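Local coordinates for macrolide export ATP-binding/permease protein MacB (Actinobacillus actinomycetemcomitans, PDB 3FTJ) that probably exports macrolides across the inner membrane, as the homodimeric ABC transporter, here represented by its periplasmic region, of the tripartite MacAB-TdeA efflux system, at residues G60-G65 / K126-N131; S103-V108 / Y160-N165; L109-K114 / I138-D143. All blocks are in the same frame, centred on the assembly; numbering follows the deposited sequence.

Contact 1: G60-G65 / K126-N131; sequences GILVVG and KTVIFN
Two donors grip the carbonyl oxygen of I129. The amide of V63 approaches in the carbonyl plane, V63 N lying 2.8 Å from I129 O, and the CA-H of the preceding residue adds a second, softer contact, with L62 CA 3.2 Å from the same oxygen. V63 returns the bond through its own carbonyl, I129 N donating to V63 O over 2.9 Å, so these two residues form an antiparallel hydrogen-bonded pair. Two residues further along, N131 N donates to I61 O at 3.0 Å with an N-H...O angle of 165°. Past the last direct bond, a water continues the pairing: it accepts from G65 N and donates to T127 O. In this way strand 127-130, the first arm of a β-hairpin completed by strand 133-141, is joined to the end of the long strand 49-64 within the MacB-like periplasmic core domain. L62 and F130 form the adjoining non-hydrogen-bonded pair, and their side chains share one face of the sheet with V64 and V128. There L62 CG stands anti to the backbone N (chi1 -160°), which carries CD2 obliquely across to V128, a tight 3.4 Å from V128 CB. V64 lies alongside V128, its CG2 3.9 Å from V128 CG1. F130, likewise anti to its backbone N (chi1 -176°), brings the CE1-CZ end of its ring to the backbone of G60, with CE1 3.5 Å from G60 N. I117 and F118 of helix 111-118 and L156 of strand 155-159 cover this face. V63 and I129 meet on the reverse, partly exposed face through their CB atoms.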
loop_
_atom_site.group_PDB
_atom_site.type_symbol
_atom_site.label_atom_id
_atom_site.label_comp_id
_atom_site.label_asym_id
_atom_site.label_seq_id
_atom_site.Cartn_x
_atom_site.Cartn_y
_atom_site.Cartn_z
ATOM N N GLY A 60 -6.599 -12.632 -7.527
ATOM C CA GLY A 60 -7.000 -14.026 -7.557
ATOM C C GLY A 60 -8.498 -14.231 -7.451
ATOM O O GLY A 60 -9.277 -13.322 -7.735
ATOM N N ILE A 61 -8.893 -15.433 -7.038
ATOM C CA ILE A 61 -10.296 -15.805 -6.995
ATOM C C ILE A 61 -10.817 -15.735 -5.577
ATOM O O ILE A 61 -10.256 -16.350 -4.668
ATOM C CB ILE A 61 -10.531 -17.219 -7.588
ATOM C CG1 ILE A 61 -10.386 -17.189 -9.107
ATOM C CG2 ILE A 61 -11.929 -17.712 -7.268
ATOM C CD1 ILE A 61 -9.007 -16.874 -9.590
ATOM N N LEU A 62 -11.884 -14.966 -5.393
ATOM C CA LEU A 62 -12.484 -14.777 -4.078
ATOM C C LEU A 62 -13.820 -15.496 -4.024
ATOM O O LEU A 62 -14.733 -15.177 -4.792
ATOM C CB LEU A 62 -12.710 -13.285 -3.824
ATOM C CG LEU A 62 -12.895 -12.779 -2.392
ATOM C CD1 LEU A 62 -13.572 -11.425 -2.397
ATOM C CD2 LEU A 62 -13.710 -13.742 -1.586
ATOM N N VAL A 63 -13.939 -16.462 -3.120
ATOM C CA VAL A 63 -15.217 -17.126 -2.883
ATOM C C VAL A 63 -15.906 -16.516 -1.658
ATOM O O VAL A 63 -15.278 -16.303 -0.606
ATOM C CB VAL A 63 -15.048 -18.645 -2.672
ATOM C CG1 VAL A 63 -16.348 -19.263 -2.151
ATOM C CG2 VAL A 63 -14.591 -19.320 -3.956
ATOM N N VAL A 64 -17.188 -16.200 -1.808
ATOM C CA VAL A 64 -17.971 -15.675 -0.698
ATOM C C VAL A 64 -19.303 -16.391 -0.680
ATOM O O VAL A 64 -20.129 -16.201 -1.576
ATOM C CB VAL A 64 -18.232 -14.184 -0.847
ATOM C CG1 VAL A 64 -18.943 -13.642 0.402
ATOM C CG2 VAL A 64 -16.919 -13.438 -1.115
ATOM N N GLY A 65 -19.511 -17.217 0.336
ATOM C CA GLY A 65 -20.693 -18.053 0.379
ATOM C C GLY A 65 -20.655 -18.981 -0.813
ATOM O O GLY A 65 -19.739 -19.785 -0.952
ATOM N N LYS A 126 -18.165 -11.946 8.487
ATOM C CA LYS A 126 -18.267 -12.974 7.457
ATOM C C LYS A 126 -16.930 -13.351 6.825
ATOM O O LYS A 126 -15.984 -12.563 6.817
ATOM C CB LYS A 126 -19.307 -12.588 6.415
ATOM C CG LYS A 126 -20.704 -12.964 6.889
ATOM C CD LYS A 126 -21.755 -12.099 6.267
ATOM C CE LYS A 126 -23.058 -12.253 7.015
ATOM N NZ LYS A 126 -24.150 -11.534 6.319
ATOM N N THR A 127 -16.849 -14.581 6.324
ATOM C CA THR A 127 -15.590 -15.107 5.807
ATOM C C THR A 127 -15.537 -15.052 4.293
ATOM O O THR A 127 -16.494 -15.438 3.613
ATOM C CB THR A 127 -15.352 -16.547 6.282
ATOM O OG1 THR A 127 -15.118 -16.546 7.699
ATOM C CG2 THR A 127 -14.156 -17.148 5.578
ATOM N N VAL A 128 -14.429 -14.531 3.772
ATOM C CA VAL A 128 -14.174 -14.530 2.340
ATOM C C VAL A 128 -12.917 -15.361 2.088
ATOM O O VAL A 128 -11.975 -15.332 2.880
ATOM C CB VAL A 128 -13.995 -13.109 1.774
ATOM C CG1 VAL A 128 -15.190 -12.226 2.151
ATOM C CG2 VAL A 128 -12.699 -12.494 2.261
ATOM N N ILE A 129 -12.911 -16.119 0.997
ATOM C CA ILE A 129 -11.826 -17.044 0.718
ATOM C C ILE A 129 -11.045 -16.602 -0.511
ATOM O O ILE A 129 -11.573 -16.582 -1.628
ATOM C CB ILE A 129 -12.364 -18.474 0.503
ATOM C CG1 ILE A 129 -13.206 -18.909 1.697
ATOM C CG2 ILE A 129 -11.230 -19.448 0.282
ATOM C CD1 ILE A 129 -13.673 -20.346 1.603
ATOM N N PHE A 130 -9.787 -16.235 -0.299
ATOM C CA PHE A 130 -8.914 -15.832 -1.395
ATOM C C PHE A 130 -7.947 -16.967 -1.759
ATOM O O PHE A 130 -7.159 -17.424 -0.921
ATOM C CB PHE A 130 -8.150 -14.561 -1.023
ATOM C CG PHE A 130 -7.298 -14.015 -2.136
ATOM C CD1 PHE A 130 -7.825 -13.140 -3.066
ATOM C CD2 PHE A 130 -5.973 -14.386 -2.250
ATOM C CE1 PHE A 130 -7.042 -12.644 -4.088
ATOM C CE2 PHE A 130 -5.186 -13.891 -3.273
ATOM C CZ PHE A 130 -5.725 -13.016 -4.186
ATOM N N ASN A 131 -8.017 -17.428 -3.008
ATOM C CA ASN A 131 -7.196 -18.555 -3.453
ATOM C C ASN A 131 -7.114 -19.663 -2.398
ATOM O O ASN A 131 -6.021 -20.144 -2.061
ATOM C CB ASN A 131 -5.792 -18.086 -3.861
ATOM C CG ASN A 131 -5.761 -17.468 -5.259
ATOM O OD1 ASN A 131 -4.717 -17.013 -5.724
ATOM N ND2 ASN A 131 -6.908 -17.458 -5.935
HETATM O O HOH W 1 -17.360 -17.780 2.337
#

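Contact 2: S103-V108 / Y160-N165; sequences SNQVVV and YSTVLN
S103 and T162 contribute most of the buried surface, S103 offering backbone and hydroxyl, T162 its side chain. The hydroxyl of S103, turned anti to its carbonyl carbon (chi1 -65°), points across helix 160-168 and accepts a hydrogen bond from N165, whose ND2 lies 2.9 Å from S103 OG. The acceptor sits almost in the N165 amide plane, but the bond is bent, with an N-H...O angle of 136°. S161 lies beside the same hydroxyl, its CB 3.5 Å from S103 OG, while its own OG is bonded to V100 O in helix 97-102. S103, the first residue past that helix, has positive phi and closes it in a Schellman motif, and the chain then turns through Q105, the centre of an inverse γ-turn, into strand 106-110. The first two turns of helix 160-168 thus pack on the helix-to-strand corner. T162 meets the γ-turn itself: its OG1 donates to N104 O over 2.8 Å, arriving above the carbonyl plane, 53° out of it, at an oxygen that also receives a weak bond from V106 N. The methyl of T162, anti to the backbone N, meets the Q105 chain at about a right angle, CG2 lying 3.8 Å from Q105 CG. The extended Q105 side chain runs on to P134, its NE2 hydrogen-bonded to P134 O. T162 also touches F135, and S103 O is bonded by K166 NZ.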
loop_
_atom_site.group_PDB
_atom_site.type_symbol
_atom_site.label_atom_id
_atom_site.label_comp_id
_atom_site.label_asym_id
_atom_site.label_seq_id
_atom_site.Cartn_x
_atom_site.Cartn_y
_atom_site.Cartn_z
ATOM N N SER A 103 -0.141 -11.834 12.341
ATOM C CA SER A 103 -0.461 -12.278 10.988
ATOM C C SER A 103 -1.881 -12.842 10.933
ATOM O O SER A 103 -2.094 -13.956 10.470
ATOM C CB SER A 103 0.541 -13.343 10.526
ATOM O OG SER A 103 1.850 -12.795 10.419
ATOM N N ASN A 104 -2.843 -12.066 11.417
ATOM C CA ASN A 104 -4.232 -12.501 11.452
ATOM C C ASN A 104 -4.840 -12.493 10.058
ATOM O O ASN A 104 -4.592 -11.577 9.261
ATOM C CB ASN A 104 -5.062 -11.601 12.376
ATOM C CG ASN A 104 -4.869 -11.925 13.850
ATOM O OD1 ASN A 104 -5.228 -11.133 14.721
ATOM N ND2 ASN A 104 -4.299 -13.084 14.135
ATOM N N GLN A 105 -5.645 -13.513 9.767
ATOM C CA GLN A 105 -6.352 -13.584 8.494
ATOM C C GLN A 105 -7.631 -12.773 8.586
ATOM O O GLN A 105 -8.737 -13.312 8.688
ATOM C CB GLN A 105 -6.628 -15.033 8.104
ATOM C CG GLN A 105 -5.354 -15.775 7.729
ATOM C CD GLN A 105 -5.511 -17.289 7.741
ATOM O OE1 GLN A 105 -4.590 -18.006 8.110
ATOM N NE2 GLN A 105 -6.678 -17.776 7.339
ATOM N N VAL A 106 -7.459 -11.459 8.598
ATOM C CA VAL A 106 -8.583 -10.543 8.635
ATOM C C VAL A 106 -8.479 -9.634 7.433
ATOM O O VAL A 106 -7.384 -9.375 6.934
ATOM C CB VAL A 106 -8.596 -9.683 9.929
ATOM C CG1 VAL A 106 -8.842 -10.565 11.164
ATOM C CG2 VAL A 106 -7.300 -8.903 10.067
ATOM N N VAL A 107 -9.615 -9.146 6.961
ATOM C CA VAL A 107 -9.598 -8.293 5.795
ATOM C C VAL A 107 -10.475 -7.070 5.984
ATOM O O VAL A 107 -11.517 -7.123 6.649
ATOM C CB VAL A 107 -9.990 -9.093 4.515
ATOM C CG1 VAL A 107 -11.379 -9.676 4.639
ATOM C CG2 VAL A 107 -9.888 -8.208 3.299
ATOM N N VAL A 108 -10.032 -5.956 5.419
ATOM C CA VAL A 108 -10.840 -4.747 5.376
ATOM C C VAL A 108 -11.307 -4.534 3.936
ATOM O O VAL A 108 -10.498 -4.521 3.013
ATOM C CB VAL A 108 -10.053 -3.518 5.895
ATOM C CG1 VAL A 108 -10.835 -2.239 5.660
ATOM C CG2 VAL A 108 -9.722 -3.686 7.386
ATOM N N TYR A 160 0.264 -6.873 5.773
ATOM C CA TYR A 160 1.365 -7.311 4.913
ATOM C C TYR A 160 1.956 -8.628 5.407
ATOM O O TYR A 160 2.370 -9.464 4.605
ATOM C CB TYR A 160 2.470 -6.244 4.807
ATOM C CG TYR A 160 3.261 -6.003 6.090
ATOM C CD1 TYR A 160 4.266 -6.872 6.487
ATOM C CD2 TYR A 160 2.991 -4.902 6.904
ATOM C CE1 TYR A 160 4.987 -6.659 7.673
ATOM C CE2 TYR A 160 3.704 -4.675 8.085
ATOM C CZ TYR A 160 4.701 -5.562 8.463
ATOM O OH TYR A 160 5.416 -5.345 9.623
ATOM N N SER A 161 1.990 -8.806 6.728
ATOM C CA SER A 161 2.572 -10.002 7.332
ATOM C C SER A 161 1.765 -11.255 6.986
ATOM O O SER A 161 2.323 -12.285 6.602
ATOM C CB SER A 161 2.668 -9.830 8.850
ATOM O OG SER A 161 1.420 -9.417 9.386
ATOM N N THR A 162 0.449 -11.155 7.125
ATOM C CA THR A 162 -0.463 -12.238 6.755
ATOM C C THR A 162 -0.332 -12.631 5.290
ATOM O O THR A 162 -0.290 -13.811 4.952
ATOM C CB THR A 162 -1.914 -11.824 6.998
ATOM O OG1 THR A 162 -2.027 -11.271 8.313
ATOM C CG2 THR A 162 -2.845 -13.026 6.872
ATOM N N VAL A 163 -0.257 -11.633 4.420
ATOM C CA VAL A 163 -0.193 -11.883 2.989
ATOM C C VAL A 163 1.147 -12.501 2.592
ATOM O O VAL A 163 1.198 -13.437 1.801
ATOM C CB VAL A 163 -0.483 -10.599 2.193
ATOM C CG1 VAL A 163 -0.225 -10.807 0.718
ATOM C CG2 VAL A 163 -1.911 -10.198 2.413
ATOM N N LEU A 164 2.227 -11.992 3.169
ATOM C CA LEU A 164 3.551 -12.516 2.893
ATOM C C LEU A 164 3.676 -13.925 3.461
ATOM O O LEU A 164 4.138 -14.830 2.787
ATOM C CB LEU A 164 4.630 -11.611 3.506
ATOM C CG LEU A 164 4.863 -10.251 2.840
ATOM C CD1 LEU A 164 5.747 -9.379 3.707
ATOM C CD2 LEU A 164 5.468 -10.425 1.440
ATOM N N ASN A 165 3.276 -14.100 4.715
ATOM C CA ASN A 165 3.472 -15.373 5.399
ATOM C C ASN A 165 2.606 -16.492 4.810
ATOM O O ASN A 165 3.045 -17.631 4.710
ATOM C CB ASN A 165 3.220 -15.228 6.908
ATOM C CG ASN A 165 4.326 -14.445 7.627
ATOM O OD1 ASN A 165 5.475 -14.416 7.185
ATOM N ND2 ASN A 165 3.977 -13.822 8.755
#

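Contact 3: L109-K114 / I138-D143; sequences LDESAK and IGVVSD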
loop_
_atom_site.group_PDB
_atom_site.type_symbol
_atom_site.label_atom_id
_atom_site.label_comp_id
_atom_site.label_asym_id
_atom_site.label_seq_id
_atom_site.Cartn_x
_atom_site.Cartn_y
_atom_site.Cartn_z
ATOM N N LEU A 109 -12.616 -4.384 3.742
ATOM C CA LEU A 109 -13.169 -4.245 2.402
ATOM C C LEU A 109 -13.226 -2.804 1.904
ATOM O O LEU A 109 -13.369 -1.851 2.670
ATOM C CB LEU A 109 -14.563 -4.863 2.320
ATOM C CG LEU A 109 -14.680 -6.354 2.614
ATOM C CD1 LEU A 109 -16.093 -6.815 2.285
ATOM C CD2 LEU A 109 -13.661 -7.138 1.814
ATOM N N ASP A 110 -13.102 -2.678 0.593
ATOM C CA ASP A 110 -13.364 -1.447 -0.128
ATOM C C ASP A 110 -14.878 -1.223 -0.150
ATOM O O ASP A 110 -15.654 -2.171 -0.063
ATOM C CB ASP A 110 -12.846 -1.637 -1.554
ATOM C CG ASP A 110 -12.923 -0.402 -2.374
ATOM O OD1 ASP A 110 -11.850 0.115 -2.758
ATOM O OD2 ASP A 110 -14.057 0.047 -2.645
ATOM N N GLU A 111 -15.297 0.031 -0.260
ATOM C CA GLU A 111 -16.713 0.359 -0.355
ATOM C C GLU A 111 -17.361 -0.434 -1.485
ATOM O O GLU A 111 -18.378 -1.110 -1.298
ATOM C CB GLU A 111 -16.879 1.856 -0.616
ATOM C CG GLU A 111 -18.236 2.410 -0.276
ATOM C CD GLU A 111 -18.367 2.745 1.195
ATOM O OE1 GLU A 111 -17.979 1.896 2.028
ATOM O OE2 GLU A 111 -18.859 3.852 1.518
ATOM N N SER A 112 -16.758 -0.360 -2.663
ATOM C CA SER A 112 -17.315 -1.033 -3.827
ATOM C C SER A 112 -17.153 -2.554 -3.757
ATOM O O SER A 112 -17.918 -3.291 -4.383
ATOM C CB SER A 112 -16.719 -0.469 -5.120
ATOM O OG SER A 112 -15.305 -0.479 -5.074
ATOM N N ALA A 113 -16.168 -3.023 -2.993
ATOM C CA ALA A 113 -16.005 -4.458 -2.779
ATOM C C ALA A 113 -17.157 -4.976 -1.920
ATOM O O ALA A 113 -17.766 -6.004 -2.235
ATOM C CB ALA A 113 -14.658 -4.767 -2.120
ATOM N N LYS A 114 -17.453 -4.255 -0.840
ATOM C CA LYS A 114 -18.572 -4.590 0.033
ATOM C C LYS A 114 -19.863 -4.700 -0.779
ATOM O O LYS A 114 -20.605 -5.674 -0.658
ATOM C CB LYS A 114 -18.714 -3.534 1.130
ATOM C CG LYS A 114 -19.675 -3.899 2.249
ATOM C CD LYS A 114 -21.126 -3.622 1.872
ATOM C CE LYS A 114 -22.080 -4.233 2.893
ATOM N NZ LYS A 114 -23.508 -3.838 2.675
ATOM N N ILE A 138 -13.405 -7.630 8.839
ATOM C CA ILE A 138 -13.465 -6.907 10.105
ATOM C C ILE A 138 -13.944 -5.464 9.933
ATOM O O ILE A 138 -14.310 -4.805 10.909
ATOM C CB ILE A 138 -12.096 -6.912 10.858
ATOM C CG1 ILE A 138 -10.996 -6.259 10.013
ATOM C CG2 ILE A 138 -11.693 -8.319 11.254
ATOM C CD1 ILE A 138 -9.748 -5.896 10.821
ATOM N N GLY A 139 -13.961 -4.978 8.697
ATOM C CA GLY A 139 -14.335 -3.600 8.457
ATOM C C GLY A 139 -14.463 -3.236 6.992
ATOM O O GLY A 139 -14.241 -4.071 6.104
ATOM N N VAL A 140 -14.816 -1.972 6.754
ATOM C CA VAL A 140 -15.043 -1.435 5.419
ATOM C C VAL A 140 -14.552 0.005 5.375
ATOM O O VAL A 140 -14.818 0.777 6.295
ATOM C CB VAL A 140 -16.548 -1.430 5.072
ATOM C CG1 VAL A 140 -16.777 -0.895 3.663
ATOM C CG2 VAL A 140 -17.128 -2.818 5.207
ATOM N N VAL A 141 -13.836 0.364 4.313
ATOM C CA VAL A 141 -13.366 1.735 4.134
ATOM C C VAL A 141 -13.899 2.319 2.830
ATOM O O VAL A 141 -14.357 1.586 1.952
ATOM C CB VAL A 141 -11.826 1.817 4.103
ATOM C CG1 VAL A 141 -11.240 1.515 5.476
ATOM C CG2 VAL A 141 -11.258 0.874 3.047
ATOM N N SER A 142 -13.854 3.642 2.706
ATOM C CA SER A 142 -14.187 4.281 1.440
ATOM C C SER A 142 -13.121 3.885 0.420
ATOM O O SER A 142 -12.018 3.488 0.796
ATOM C CB SER A 142 -14.226 5.794 1.604
ATOM O OG SER A 142 -12.952 6.283 1.975
ATOM N N ASP A 143 -13.434 3.977 -0.866
ATOM C CA ASP A 143 -12.482 3.516 -1.874
ATOM C C ASP A 143 -11.583 4.602 -2.460
ATOM O O ASP A 143 -11.751 5.788 -2.179
ATOM C CB ASP A 143 -13.183 2.738 -2.990
ATOM C CG ASP A 143 -14.587 3.212 -3.240
ATOM O OD1 ASP A 143 -14.814 4.437 -3.192
ATOM O OD2 ASP A 143 -15.460 2.355 -3.488
#
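Backbone hydrogen bonding joins the segments as parallel strands around L109. Its N-H points at G139 O, 2.9 Å from L109 N, nearly straight in hydrogen angle but from above the carbonyl plane. Its carbonyl takes V141 N, 2.8 Å from L109 O and almost on the C=O axis (176°). V140 CA, 3.2 Å from L109 O, adds a CA-H...O contact. Apolar contacts gather on V140. L109 CB lies 4.4 Å from V140 CG2. K114, anti to its backbone N and bent at chi2, lays CG 4.1 Å from V140 CG2 before its ammonium group bonds to A119 O and E121 O. E111 instead brings a carboxylate oxygen to a methyl, its chain crossing V140 at about a right angle and OE1 lying 3.5 Å from V140 CG1. Polar contacts cluster at the start of helix 111-118, where D110 OD2 accepts from both S112 N and S112 OG. D143 OD2 adds a weak bond from S112 N at 3.1 Å. D110 OD2 and D143 OD2, both acceptors with no bond between them, are modelled 2.8 Å apart, the D110 oxygen less certainly placed. If the short distance is real, the helix N-terminus may ease it and one acid's pKa could be raised. D110 OD1 is held by N155 ND2. This is a strand-to-helix junction with an aspartate N-cap, set beside a parallel strand reached through helix 111-118 and strand 127-130.

All three contacts reach the same mixed sheet of the periplasmic core domain, with centres about 14 to 16 Å apart. Contacts 2 and 3 share strand 106-110 and are the most closely coupled: V107 O and I138 N, 2.9 Å apart, probably form a hydrogen bond, and V106 CG1 packs 3.6 Å from I138 CG2. Contact 1 meets contact 2 through valines, V128 CG2 lying 3.9 Å from V107 CG1. Contacts 1 and 3 do not touch, their nearest atoms being about 5 Å apart. Their segments alternate along the chain: helix 111-118 leads to strand 127-130, which turns back into strand 133-141.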